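Local coordinates for DMATS type aromatic prenyltransferase (Streptomyces coelicolor, PDB 6ZS0), which probably transfers a dimethylallyl group from its diphosphate to C5 of the indole ring of tryptophan, as a 5-dimethylallyltryptophan synthase of the ABBA-barrel prenyltransferase fold, at residues S259-G264 / A330-Q335; D37-V42 / T62-S67; I275-Y280 / L288-T293. All coordinates share one frame; numbering follows the deposited sequence. Where two conformers were deposited one is given.

Interaction 1: residues S259-G264 / A330-Q335; sequences SFTDPG and AGQRDQ
Arg333 NH1 meets Asp262 OD1 at 3.2 Å, a salt bridge whose hydrogen bond is weak, because the N-H points well off the oxygen, at 124°. The carboxylate and guanidinium planes are almost parallel, 7° apart, yet OD1 lies obliquely to the guanidinium, so this is not a paired, two-pronged grip: a single nitrogen does the work, and Asp262 OD2 stays 3.9 Å from the same NH1. Arg333 sets out with CG anti to the backbone N (chi1 -178°) and runs straight until a bend at chi3 swings its head across to the aspartate. Its NE is hydrogen-bonded to the carbonyl oxygen of Asp224, which helps to fix the guanidinium, so the weak bridge to Asp262 is not its sole hold.

Nearer the barrel, Gln332 bends at chi2 and brings its amide over to Ser259, where NE2 packs 3.9 Å from the CB; the methyl CG2 of Thr261 is more distant, 4.5 Å from that nitrogen. The polar ends turn to Ser269, just before strand 270-275, and to Lys204 of strand 202-209: Thr261 OG1 is hydrogen-bonded to Ser269 OG, and Gln332 NE2 reaches the same hydroxyl weakly. Ser259 OG is bonded to Lys204 NZ.

Strands 254-260 and 324-332 are not neighbours in the sheet, since strand 270-275 runs between them, and the contact is made by side chains where both strands run out. The chain leaves 324-332 through a type II turn from Gln332 to Gln335, which opens the hairpin connection to strand 338-344 at the rim of the closed antiparallel ABBA barrel.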
ATOM      1  N   SER A 259      -1.763  -9.437 -10.801  1.00 24.44           N
ATOM      2  CA  SER A 259      -1.246  -8.431 -11.752  1.00 26.10           C
ATOM      3  C   SER A 259      -1.471  -8.965 -13.160  1.00 27.34           C
ATOM      4  O   SER A 259      -0.948 -10.058 -13.454  1.00 26.30           O
ATOM      5  CB  SER A 259       0.221  -8.132 -11.498  1.00 27.63           C
ATOM      6  OG  SER A 259       0.368  -7.359 -10.302  1.00 30.95           O
ATOM      7  N   PHE A 260      -2.240  -8.215 -13.964  1.00 28.47           N
ATOM      8  CA  PHE A 260      -2.447  -8.431 -15.421  1.00 30.15           C
ATOM      9  C   PHE A 260      -1.675  -7.358 -16.207  1.00 31.96           C
ATOM     10  O   PHE A 260      -2.054  -6.166 -16.133  1.00 31.02           O
ATOM     11  CB  PHE A 260      -3.945  -8.406 -15.715  1.00 29.75           C
ATOM     12  CG  PHE A 260      -4.742  -9.437 -14.968  1.00 29.34           C
ATOM     13  CD1 PHE A 260      -4.946 -10.703 -15.506  1.00 28.95           C
ATOM     14  CD2 PHE A 260      -5.292  -9.150 -13.725  1.00 28.48           C
ATOM     15  CE1 PHE A 260      -5.687 -11.655 -14.821  1.00 29.10           C
ATOM     16  CE2 PHE A 260      -6.031 -10.107 -13.039  1.00 28.26           C
ATOM     17  CZ  PHE A 260      -6.226 -11.360 -13.588  1.00 28.64           C
ATOM     18  N   THR A 261      -0.631  -7.764 -16.938  1.00 34.80           N
ATOM     19  CA  THR A 261       0.311  -6.838 -17.624  1.00 38.33           C
ATOM     20  C   THR A 261       0.447  -7.172 -19.113  1.00 41.69           C
ATOM     21  O   THR A 261       0.599  -6.220 -19.903  1.00 43.39           O
ATOM     22  CB  THR A 261       1.671  -6.855 -16.928  1.00 38.88           C
ATOM     23  OG1 THR A 261       2.183  -8.183 -17.043  1.00 40.02           O
ATOM     24  CG2 THR A 261       1.563  -6.433 -15.477  1.00 39.67           C
ATOM     25  N   ASP A 262       0.403  -8.449 -19.487  1.00 43.91           N
ATOM     26  CA  ASP A 262       0.485  -8.891 -20.908  1.00 46.27           C
ATOM     27  C   ASP A 262      -0.778  -8.432 -21.642  1.00 46.74           C
ATOM     28  O   ASP A 262      -1.890  -8.692 -21.187  1.00 45.31           O
ATOM     29  CB  ASP A 262       0.659 -10.408 -21.008  1.00 49.26           C
ATOM     30  CG  ASP A 262       1.590 -11.019 -19.969  1.00 50.80           C
ATOM     31  OD1 ASP A 262       1.095 -11.827 -19.130  1.00 51.29           O
ATOM     32  OD2 ASP A 262       2.797 -10.699 -20.008  1.00 53.47           O
ATOM     33  N   PRO A 263      -0.674  -7.713 -22.785  1.00 47.64           N
ATOM     34  CA  PRO A 263      -1.867  -7.318 -23.536  1.00 47.44           C
ATOM     35  C   PRO A 263      -2.759  -8.523 -23.889  1.00 46.00           C
ATOM     36  O   PRO A 263      -2.242  -9.542 -24.303  1.00 45.81           O
ATOM     37  CB  PRO A 263      -1.339  -6.619 -24.811  1.00 48.65           C
ATOM     38  CG  PRO A 263       0.173  -6.824 -24.801  1.00 49.23           C
ATOM     39  CD  PRO A 263       0.566  -7.199 -23.384  1.00 48.92           C
ATOM     40  N   GLY A 264      -4.070  -8.389 -23.670  1.00 44.21           N
ATOM     41  CA  GLY A 264      -5.079  -9.395 -24.050  1.00 44.28           C
ATOM     42  C   GLY A 264      -5.096 -10.611 -23.126  1.00 43.46           C
ATOM     43  O   GLY A 264      -6.000 -11.457 -23.303  1.00 43.35           O
ATOM     44  N   ALA A 330       6.049 -10.772  -2.885  1.00 21.21           N
ATOM     45  CA  ALA A 330       5.596 -10.311  -4.210  1.00 23.08           C
ATOM     46  C   ALA A 330       6.351 -11.096  -5.284  1.00 25.00           C
ATOM     47  O   ALA A 330       7.582 -11.013  -5.305  1.00 25.37           O
ATOM     48  CB  ALA A 330       5.823  -8.831  -4.359  1.00 22.90           C
ATOM     49  N   GLY A 331       5.614 -11.838  -6.092  1.00 26.83           N
ATOM     50  CA  GLY A 331       6.131 -12.584  -7.243  1.00 29.37           C
ATOM     51  C   GLY A 331       5.765 -11.904  -8.552  1.00 31.07           C
ATOM     52  O   GLY A 331       4.682 -11.282  -8.657  1.00 29.32           O
ATOM     53  N   GLN A 332       6.653 -12.027  -9.526  1.00 34.12           N
ATOM     54  CA  GLN A 332       6.427 -11.642 -10.933  1.00 37.30           C
ATOM     55  C   GLN A 332       7.117 -12.692 -11.804  1.00 38.96           C
ATOM     56  O   GLN A 332       8.248 -13.047 -11.493  1.00 38.43           O
ATOM     57  CB  GLN A 332       6.942 -10.232 -11.210  1.00 39.02           C
ATOM     58  CG  GLN A 332       5.823  -9.223 -11.404  1.00 40.84           C
ATOM     59  CD  GLN A 332       5.097  -9.402 -12.721  1.00 43.07           C
ATOM     60  OE1 GLN A 332       5.695  -9.746 -13.743  1.00 45.25           O
ATOM     61  NE2 GLN A 332       3.796  -9.138 -12.712  1.00 43.25           N
ATOM     62  N   ARG A 333       6.405 -13.205 -12.795  1.00 41.08           N
ATOM     63  CA  ARG A 333       6.914 -14.183 -13.789  1.00 44.89           C
ATOM     64  C   ARG A 333       8.347 -13.805 -14.205  1.00 46.86           C
ATOM     65  O   ARG A 333       8.566 -12.636 -14.582  1.00 46.33           O
ATOM     66  CB  ARG A 333       5.953 -14.197 -14.975  1.00 46.40           C
ATOM     67  CG  ARG A 333       6.310 -15.180 -16.077  1.00 49.07           C
ATOM     68  CD  ARG A 333       5.321 -15.028 -17.214  1.00 50.78           C
ATOM     69  NE  ARG A 333       3.983 -15.447 -16.825  1.00 51.65           N
ATOM     70  CZ  ARG A 333       2.862 -15.127 -17.474  1.00 52.72           C
ATOM     71  NH1 ARG A 333       2.910 -14.368 -18.560  1.00 54.06           N
ATOM     72  NH2 ARG A 333       1.695 -15.556 -17.025  1.00 51.72           N
ATOM     73  N   ASP A 334       9.286 -14.758 -14.097  1.00 49.94           N
ATOM     74  CA  ASP A 334      10.692 -14.644 -14.579  1.00 51.63           C
ATOM     75  C   ASP A 334      11.430 -13.557 -13.789  1.00 52.42           C
ATOM     76  O   ASP A 334      12.297 -12.871 -14.384  1.00 52.84           O
ATOM     77  CB  ASP A 334      10.744 -14.348 -16.085  1.00 52.37           C
ATOM     78  N   GLN A 335      11.101 -13.386 -12.506  1.00 51.38           N
ATOM     79  CA  GLN A 335      11.769 -12.388 -11.629  1.00 50.88           C
ATOM     80  C   GLN A 335      11.986 -12.986 -10.251  1.00 48.65           C
ATOM     81  O   GLN A 335      11.208 -13.820  -9.801  1.00 49.78           O
ATOM     82  CB  GLN A 335      10.953 -11.100 -11.541  1.00 52.08           C
ATOM     83  CG  GLN A 335      10.796 -10.405 -12.885  1.00 54.55           C
ATOM     84  CD  GLN A 335      10.117  -9.059 -12.796  1.00 55.43           C
ATOM     85  OE1 GLN A 335      10.191  -8.360 -11.785  1.00 55.33           O
ATOM     86  NE2 GLN A 335       9.455  -8.680 -13.877  1.00 56.89           N
TER

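Interaction 2: residues D37-V42 / T62-S67; sequences DALGPV and TPVEFS
Leu39 makes a small, buried, wholly apolar contact between the C-terminal end of helix 25-39 and the start of strand 64-70, where the helical layer of the ABBA fold packs on the barrel wall. One methyl does all the touching: CD2 of Leu39 sits 3.9 Å from Val64 CG2 and 4.1 Å from CG of the Pro63 ring. The leucine crosses both partners at about a right angle, so each meeting is a point of methyl or ring-carbon packing and not a run alongside. Its CG lies anti to the carbonyl carbon (chi1 -77°), and chi2 of 170° sends CD1 out anti to CA and leaves CD2, the other branch, to face Pro63 and Val64. Val64 offers CG2, the branch beside its backbone N, and the proline puts forward its ring.

Right after Leu39 the helix ends at Gly40, whose positive phi turns the chain toward Pro41 and Val42. Thr10 of helix 6-20 lies against both Leu39 and Val64, and Val82 of strand 77-82 also touches the leucine. With only dispersion and burial at work across the two segments, the contact carries no directional bond, and its hold probably depends on close apolar fit, to which these neighbours add.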
ATOM      1  N   ASP A  37       2.284  18.618  -2.188  1.00 21.66           N
ATOM      2  CA  ASP A  37       1.301  19.046  -3.220  1.00 23.59           C
ATOM      3  C   ASP A  37       0.153  18.026  -3.300  1.00 23.13           C
ATOM      4  O   ASP A  37      -0.979  18.447  -3.446  1.00 23.89           O
ATOM      5  CB  ASP A  37       1.948  19.234  -4.595  1.00 26.06           C
ATOM      6  CG  ASP A  37       1.031  19.933  -5.601  1.00 29.17           C
ATOM      7  OD1 ASP A  37       0.633  21.087  -5.356  1.00 31.80           O
ATOM      8  OD2 ASP A  37       0.707  19.310  -6.615  1.00 35.35           O
ATOM      9  N   ALA A  38       0.467  16.738  -3.205  1.00 22.92           N
ATOM     10  CA  ALA A  38      -0.525  15.633  -3.254  1.00 23.24           C
ATOM     11  C   ALA A  38      -1.509  15.756  -2.076  1.00 23.57           C
ATOM     12  O   ALA A  38      -2.699  15.557  -2.279  1.00 24.22           O
ATOM     13  CB  ALA A  38       0.193  14.320  -3.285  1.00 23.30           C
ATOM     14  N   LEU A  39      -1.034  16.130  -0.896  1.00 22.88           N
ATOM     15  CA  LEU A  39      -1.903  16.291   0.293  1.00 23.30           C
ATOM     16  C   LEU A  39      -2.820  17.503   0.132  1.00 24.45           C
ATOM     17  O   LEU A  39      -3.867  17.544   0.835  1.00 26.09           O
ATOM     18  CB  LEU A  39      -1.033  16.441   1.547  1.00 22.45           C
ATOM     19  CG  LEU A  39      -0.418  15.144   2.071  1.00 22.15           C
ATOM     20  CD1 LEU A  39       0.610  15.427   3.150  1.00 22.74           C
ATOM     21  CD2 LEU A  39      -1.494  14.199   2.612  1.00 22.40           C
ATOM     22  N   GLY A  40      -2.435  18.484  -0.688  1.00 23.61           N
ATOM     23  CA  GLY A  40      -3.179  19.732  -0.875  1.00 25.36           C
ATOM     24  C   GLY A  40      -3.456  20.410   0.459  1.00 25.61           C
ATOM     25  O   GLY A  40      -2.576  20.497   1.304  1.00 24.95           O
ATOM     26  N   PRO A  41      -4.684  20.897   0.695  1.00 25.75           N
ATOM     27  CA  PRO A  41      -4.956  21.754   1.851  1.00 25.59           C
ATOM     28  C   PRO A  41      -4.581  21.137   3.194  1.00 24.66           C
ATOM     29  O   PRO A  41      -4.097  21.861   4.101  1.00 25.16           O
ATOM     30  CB  PRO A  41      -6.469  21.948   1.730  1.00 26.49           C
ATOM     31  CG  PRO A  41      -6.671  21.952   0.260  1.00 26.71           C
ATOM     32  CD  PRO A  41      -5.861  20.753  -0.174  1.00 26.79           C
ATOM     33  N   VAL A  42      -4.769  19.822   3.348  0.50 23.51           N
ATOM     34  CA  VAL A  42      -4.572  19.158   4.671  0.50 22.46           C
ATOM     35  C   VAL A  42      -3.086  19.109   5.027  0.50 21.47           C
ATOM     36  O   VAL A  42      -2.807  18.840   6.195  0.50 21.07           O
ATOM     37  CB  VAL A  42      -5.196  17.749   4.774  0.50 22.40           C
ATOM     38  CG1 VAL A  42      -6.670  17.766   4.439  0.50 22.66           C
ATOM     39  CG2 VAL A  42      -4.462  16.712   3.945  0.50 22.43           C
ATOM     40  N   THR A  62      -3.977   8.596   9.624  1.00 13.12           N
ATOM     41  CA  THR A  62      -2.983   9.388   8.858  1.00 12.66           C
ATOM     42  C   THR A  62      -3.188   9.097   7.375  1.00 12.22           C
ATOM     43  O   THR A  62      -3.226   7.938   6.977  1.00 11.98           O
ATOM     44  CB  THR A  62      -1.545   9.081   9.266  1.00 12.57           C
ATOM     45  OG1 THR A  62      -1.381   9.212  10.679  1.00 13.10           O
ATOM     46  CG2 THR A  62      -0.577  10.010   8.566  1.00 12.44           C
ATOM     47  N   PRO A  63      -3.338  10.106   6.476  1.00 12.05           N
ATOM     48  CA  PRO A  63      -3.591   9.807   5.071  1.00 11.92           C
ATOM     49  C   PRO A  63      -2.340   9.589   4.231  1.00 11.85           C
ATOM     50  O   PRO A  63      -2.321   9.921   3.045  1.00 11.74           O
ATOM     51  CB  PRO A  63      -4.329  11.066   4.622  1.00 11.92           C
ATOM     52  CG  PRO A  63      -3.667  12.159   5.418  1.00 12.10           C
ATOM     53  CD  PRO A  63      -3.448  11.544   6.787  1.00 12.25           C
ATOM     54  N   VAL A  64      -1.302   9.038   4.868  1.00 12.15           N
ATOM     55  CA  VAL A  64      -0.002   8.712   4.265  1.00 12.57           C
ATOM     56  C   VAL A  64       0.454   7.397   4.874  1.00 12.86           C
ATOM     57  O   VAL A  64       0.262   7.228   6.087  1.00 12.87           O
ATOM     58  CB  VAL A  64       1.043   9.795   4.532  1.00 12.96           C
ATOM     59  CG1 VAL A  64       2.345   9.493   3.822  1.00 13.24           C
ATOM     60  CG2 VAL A  64       0.549  11.187   4.135  1.00 13.09           C
ATOM     61  N   GLU A  65       1.045   6.554   4.043  1.00 13.28           N
ATOM     62  CA  GLU A  65       1.706   5.314   4.488  1.00 14.27           C
ATOM     63  C   GLU A  65       2.937   5.137   3.630  1.00 13.76           C
ATOM     64  O   GLU A  65       2.953   5.618   2.520  1.00 13.72           O
ATOM     65  CB  GLU A  65       0.775   4.109   4.345  1.00 15.56           C
ATOM     66  CG  GLU A  65       1.411   2.797   4.803  1.00 17.24           C
ATOM     67  CD  GLU A  65       0.528   1.578   4.576  1.00 19.03           C
ATOM     68  OE1 GLU A  65       0.346   1.199   3.396  1.00 21.66           O
ATOM     69  OE2 GLU A  65       0.017   1.022   5.588  1.00 20.98           O
ATOM     70  N   PHE A  66       3.977   4.547   4.177  1.00 13.64           N
ATOM     71  CA  PHE A  66       5.217   4.304   3.417  1.00 14.03           C
ATOM     72  C   PHE A  66       5.399   2.814   3.201  1.00 14.27           C
ATOM     73  O   PHE A  66       4.785   1.994   3.912  1.00 13.83           O
ATOM     74  CB  PHE A  66       6.430   4.858   4.145  1.00 14.29           C
ATOM     75  CG  PHE A  66       6.342   6.345   4.364  1.00 14.34           C
ATOM     76  CD1 PHE A  66       5.961   6.862   5.594  1.00 14.63           C
ATOM     77  CD2 PHE A  66       6.600   7.221   3.321  1.00 14.79           C
ATOM     78  CE1 PHE A  66       5.881   8.234   5.797  1.00 14.76           C
ATOM     79  CE2 PHE A  66       6.511   8.591   3.521  1.00 14.81           C
ATOM     80  CZ  PHE A  66       6.168   9.097   4.761  1.00 14.91           C
ATOM     81  N   SER A  67       6.193   2.470   2.214  1.00 14.68           N
ATOM     82  CA  SER A  67       6.646   1.072   2.064  1.00 15.29           C
ATOM     83  C   SER A  67       8.080   1.045   1.560  1.00 15.95           C
ATOM     84  O   SER A  67       8.483   1.951   0.823  1.00 15.27           O
ATOM     85  CB  SER A  67       5.702   0.272   1.202  1.00 15.38           C
ATOM     86  OG  SER A  67       5.689   0.696  -0.155  1.00 16.17           O
TER

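Interaction 3: residues I275-Y280 / L288-T293; sequences IPVRDY and LARAST
Arg290 reaches out from helix 284-297 with its guanidinium directed end-on at the backbone carbonyl of Tyr280. NH1 and NH2 both donate to this one oxygen, Tyr280 O, each at 2.9 Å. Neither bond is straight: both N-H...O angles are bent, near 135°, as expected when two nitrogens of one group share a single acceptor, and the oxygen stands somewhat out of the guanidinium plane. The two donors come to the same face of the carbonyl plane but at different heights. NH2 is tilted only modestly from that plane, whereas NH1 stands 63° above it and so uses no lone pair direction.

The long reach follows from the arginine's shape: after chi1 of -67°, which places CG anti to the carbonyl carbon, the chain stays extended through to NE. At the end of it, Tyr280 CB lies at the guanidinium edge, in its plane, 3.7 Å from NH1. Val277 CG2 approaches obliquely and more loosely, 4.3 Å from the same nitrogen. The tyrosine ring itself leads away from the helix; its OH is hydrogen-bonded to Gly251 N, and CB of Asp279 covers one face.

Val277 begins the short 3-10 segment that follows the inverse gamma turn centred on Pro276, so the arginine holds a compact, turned connection between strand 270-275 and the helix. NH1 also bonds Ala239 O at the end of helix 229-240, which brings a third piece of chain to the same head group. A charged side chain supplying three hydrogen bonds to two backbone oxygens ties the loop and the neighbouring helix end to helix 284-297 and would probably favour a fixed guanidinium; the positive charge is likely to polarise both carbonyls.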
ATOM      1  N   ILE A 275       0.175  -9.932   4.539  1.00 16.77           N
ATOM      2  CA  ILE A 275      -0.203 -10.354   5.907  1.00 17.02           C
ATOM      3  C   ILE A 275      -0.173  -9.133   6.828  1.00 16.50           C
ATOM      4  O   ILE A 275       0.862  -8.491   6.967  1.00 16.04           O
ATOM      5  CB  ILE A 275       0.736 -11.471   6.403  1.00 18.12           C
ATOM      6  CG1 ILE A 275       0.780 -12.683   5.463  1.00 19.08           C
ATOM      7  CG2 ILE A 275       0.370 -11.868   7.817  1.00 18.12           C
ATOM      8  CD1 ILE A 275      -0.501 -13.344   5.234  1.00 19.77           C
ATOM      9  N   PRO A 276      -1.290  -8.826   7.522  1.00 16.10           N
ATOM     10  CA  PRO A 276      -1.347  -7.714   8.481  1.00 15.95           C
ATOM     11  C   PRO A 276      -0.630  -8.080   9.794  1.00 15.91           C
ATOM     12  O   PRO A 276      -1.269  -8.286  10.835  1.00 15.65           O
ATOM     13  CB  PRO A 276      -2.850  -7.492   8.644  1.00 15.98           C
ATOM     14  CG  PRO A 276      -3.442  -8.846   8.436  1.00 16.19           C
ATOM     15  CD  PRO A 276      -2.585  -9.497   7.372  1.00 16.14           C
ATOM     16  N   VAL A 277       0.699  -8.068   9.724  1.00 15.96           N
ATOM     17  CA  VAL A 277       1.572  -8.581  10.823  1.00 16.30           C
ATOM     18  C   VAL A 277       1.280  -7.822  12.124  1.00 16.23           C
ATOM     19  O   VAL A 277       1.431  -8.417  13.187  1.00 16.03           O
ATOM     20  CB  VAL A 277       3.055  -8.497  10.433  1.00 16.77           C
ATOM     21  CG1 VAL A 277       3.507  -7.099  10.181  1.00 16.76           C
ATOM     22  CG2 VAL A 277       3.959  -9.142  11.476  1.00 17.23           C
ATOM     23  N   ARG A 278       0.827  -6.559  12.057  1.00 15.96           N
ATOM     24  CA  ARG A 278       0.585  -5.758  13.285  1.00 16.45           C
ATOM     25  C   ARG A 278      -0.454  -6.423  14.166  1.00 16.18           C
ATOM     26  O   ARG A 278      -0.506  -6.101  15.360  1.00 16.34           O
ATOM     27  CB  ARG A 278       0.189  -4.301  12.993  1.00 16.86           C
ATOM     28  CG  ARG A 278      -1.110  -4.094  12.229  1.00 17.30           C
ATOM     29  CD  ARG A 278      -1.457  -2.616  12.230  1.00 18.07           C
ATOM     30  NE  ARG A 278      -1.794  -2.240  13.597  1.00 18.97           N
ATOM     31  CZ  ARG A 278      -1.777  -0.995  14.110  1.00 19.98           C
ATOM     32  NH1 ARG A 278      -2.081  -0.822  15.375  1.00 21.15           N
ATOM     33  NH2 ARG A 278      -1.471   0.038  13.371  1.00 20.31           N
ATOM     34  N   ASP A 279      -1.347  -7.259  13.609  1.00 15.72           N
ATOM     35  CA  ASP A 279      -2.413  -7.936  14.386  1.00 16.02           C
ATOM     36  C   ASP A 279      -1.890  -9.215  15.043  1.00 16.26           C
ATOM     37  O   ASP A 279      -2.624  -9.773  15.807  1.00 16.03           O
ATOM     38  CB  ASP A 279      -3.608  -8.276  13.501  1.00 15.81           C
ATOM     39  CG  ASP A 279      -4.419  -7.083  13.070  1.00 15.78           C
ATOM     40  OD1 ASP A 279      -4.116  -5.958  13.523  1.00 15.66           O
ATOM     41  OD2 ASP A 279      -5.420  -7.312  12.358  1.00 15.78           O
ATOM     42  N   TYR A 280      -0.638  -9.605  14.801  1.00 16.78           N
ATOM     43  CA  TYR A 280      -0.150 -10.978  15.147  1.00 17.63           C
ATOM     44  C   TYR A 280       1.128 -10.910  15.978  1.00 18.57           C
ATOM     45  O   TYR A 280       1.779 -11.958  16.120  1.00 20.29           O
ATOM     46  CB  TYR A 280       0.060 -11.821  13.873  1.00 17.59           C
ATOM     47  CG  TYR A 280      -1.220 -11.974  13.086  1.00 17.45           C
ATOM     48  CD1 TYR A 280      -2.321 -12.583  13.638  1.00 17.55           C
ATOM     49  CD2 TYR A 280      -1.335 -11.483  11.799  1.00 17.41           C
ATOM     50  CE1 TYR A 280      -3.521 -12.679  12.960  1.00 17.54           C
ATOM     51  CE2 TYR A 280      -2.513 -11.593  11.084  1.00 17.39           C
ATOM     52  CZ  TYR A 280      -3.614 -12.204  11.662  1.00 17.45           C
ATOM     53  OH  TYR A 280      -4.816 -12.281  11.012  1.00 17.38           O
ATOM     54  N   LEU A 288       9.634  -6.704  13.380  1.00 21.83           N
ATOM     55  CA  LEU A 288      10.956  -6.462  12.756  1.00 23.15           C
ATOM     56  C   LEU A 288      11.716  -7.795  12.680  1.00 23.05           C
ATOM     57  O   LEU A 288      12.311  -8.099  11.612  1.00 22.79           O
ATOM     58  CB  LEU A 288      11.729  -5.394  13.544  1.00 24.63           C
ATOM     59  CG  LEU A 288      12.925  -4.767  12.812  1.00 26.28           C
ATOM     60  CD1 LEU A 288      12.482  -3.988  11.586  1.00 26.70           C
ATOM     61  CD2 LEU A 288      13.709  -3.824  13.716  1.00 26.56           C
ATOM     62  N   ALA A 289      11.665  -8.581  13.748  1.00 22.98           N
ATOM     63  CA  ALA A 289      12.344  -9.891  13.805  1.00 23.05           C
ATOM     64  C   ALA A 289      11.790 -10.818  12.696  1.00 22.55           C
ATOM     65  O   ALA A 289      12.600 -11.437  11.944  1.00 22.45           O
ATOM     66  CB  ALA A 289      12.198 -10.473  15.186  1.00 23.28           C
ATOM     67  N   ARG A 290      10.466 -10.881  12.543  1.00 22.02           N
ATOM     68  CA  ARG A 290       9.821 -11.721  11.505  1.00 22.00           C
ATOM     69  C   ARG A 290      10.164 -11.182  10.123  1.00 21.95           C
ATOM     70  O   ARG A 290      10.498 -11.966   9.243  1.00 21.80           O
ATOM     71  CB  ARG A 290       8.307 -11.744  11.690  1.00 21.98           C
ATOM     72  CG  ARG A 290       7.870 -12.440  12.962  1.00 22.56           C
ATOM     73  CD  ARG A 290       6.371 -12.490  13.120  1.00 22.37           C
ATOM     74  NE  ARG A 290       5.956 -12.850  14.460  1.00 22.57           N
ATOM     75  CZ  ARG A 290       4.693 -12.869  14.870  1.00 22.45           C
ATOM     76  NH1 ARG A 290       3.708 -12.621  14.014  1.00 21.86           N
ATOM     77  NH2 ARG A 290       4.413 -13.151  16.126  1.00 22.84           N
ATOM     78  N   ALA A 291      10.100  -9.865   9.921  1.00 21.77           N
ATOM     79  CA  ALA A 291      10.492  -9.285   8.623  1.00 22.47           C
ATOM     80  C   ALA A 291      11.931  -9.680   8.290  1.00 23.17           C
ATOM     81  O   ALA A 291      12.216 -10.011   7.102  1.00 23.76           O
ATOM     82  CB  ALA A 291      10.340  -7.804   8.667  1.00 22.27           C
ATOM     83  N   SER A 292      12.814  -9.613   9.282  1.00 23.57           N
ATOM     84  CA  SER A 292      14.257  -9.910   9.089  1.00 24.47           C
ATOM     85  C   SER A 292      14.416 -11.373   8.653  1.00 25.05           C
ATOM     86  O   SER A 292      15.205 -11.633   7.737  1.00 26.09           O
ATOM     87  CB  SER A 292      15.036  -9.567  10.321  1.00 24.52           C
ATOM     88  OG  SER A 292      14.988  -8.172  10.580  1.00 24.37           O
ATOM     89  N   THR A 293      13.659 -12.293   9.246  1.00 25.60           N
ATOM     90  CA  THR A 293      13.652 -13.740   8.876  1.00 26.10           C
ATOM     91  C   THR A 293      13.199 -13.907   7.420  1.00 26.30           C
ATOM     92  O   THR A 293      13.842 -14.659   6.678  1.00 26.31           O
ATOM     93  CB  THR A 293      12.784 -14.567   9.823  1.00 26.64           C
ATOM     94  OG1 THR A 293      13.304 -14.382  11.140  1.00 27.37           O
ATOM     95  CG2 THR A 293      12.760 -16.036   9.455  1.00 26.77           C
TER

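How the interactions relate
Interaction 1 is a surface contact, while interactions 2 and 3 are buried. Interactions 1 and 2 both reach the barrel sheet but on opposite sides of the chain's centre, their centres 29 Å apart: one joins the chain just past two strand ends through a charged pair, the other sets a helix end on a strand by methyl packing. Interaction 3 falls within the 65 residues between the segments of interaction 1 and joins a helix to the connection leading into it, with a side chain gripping backbone. No two of the three touch. The chemistry thus runs from a weak bridge at the rim, through directed bonds to a carbonyl, to purely apolar packing.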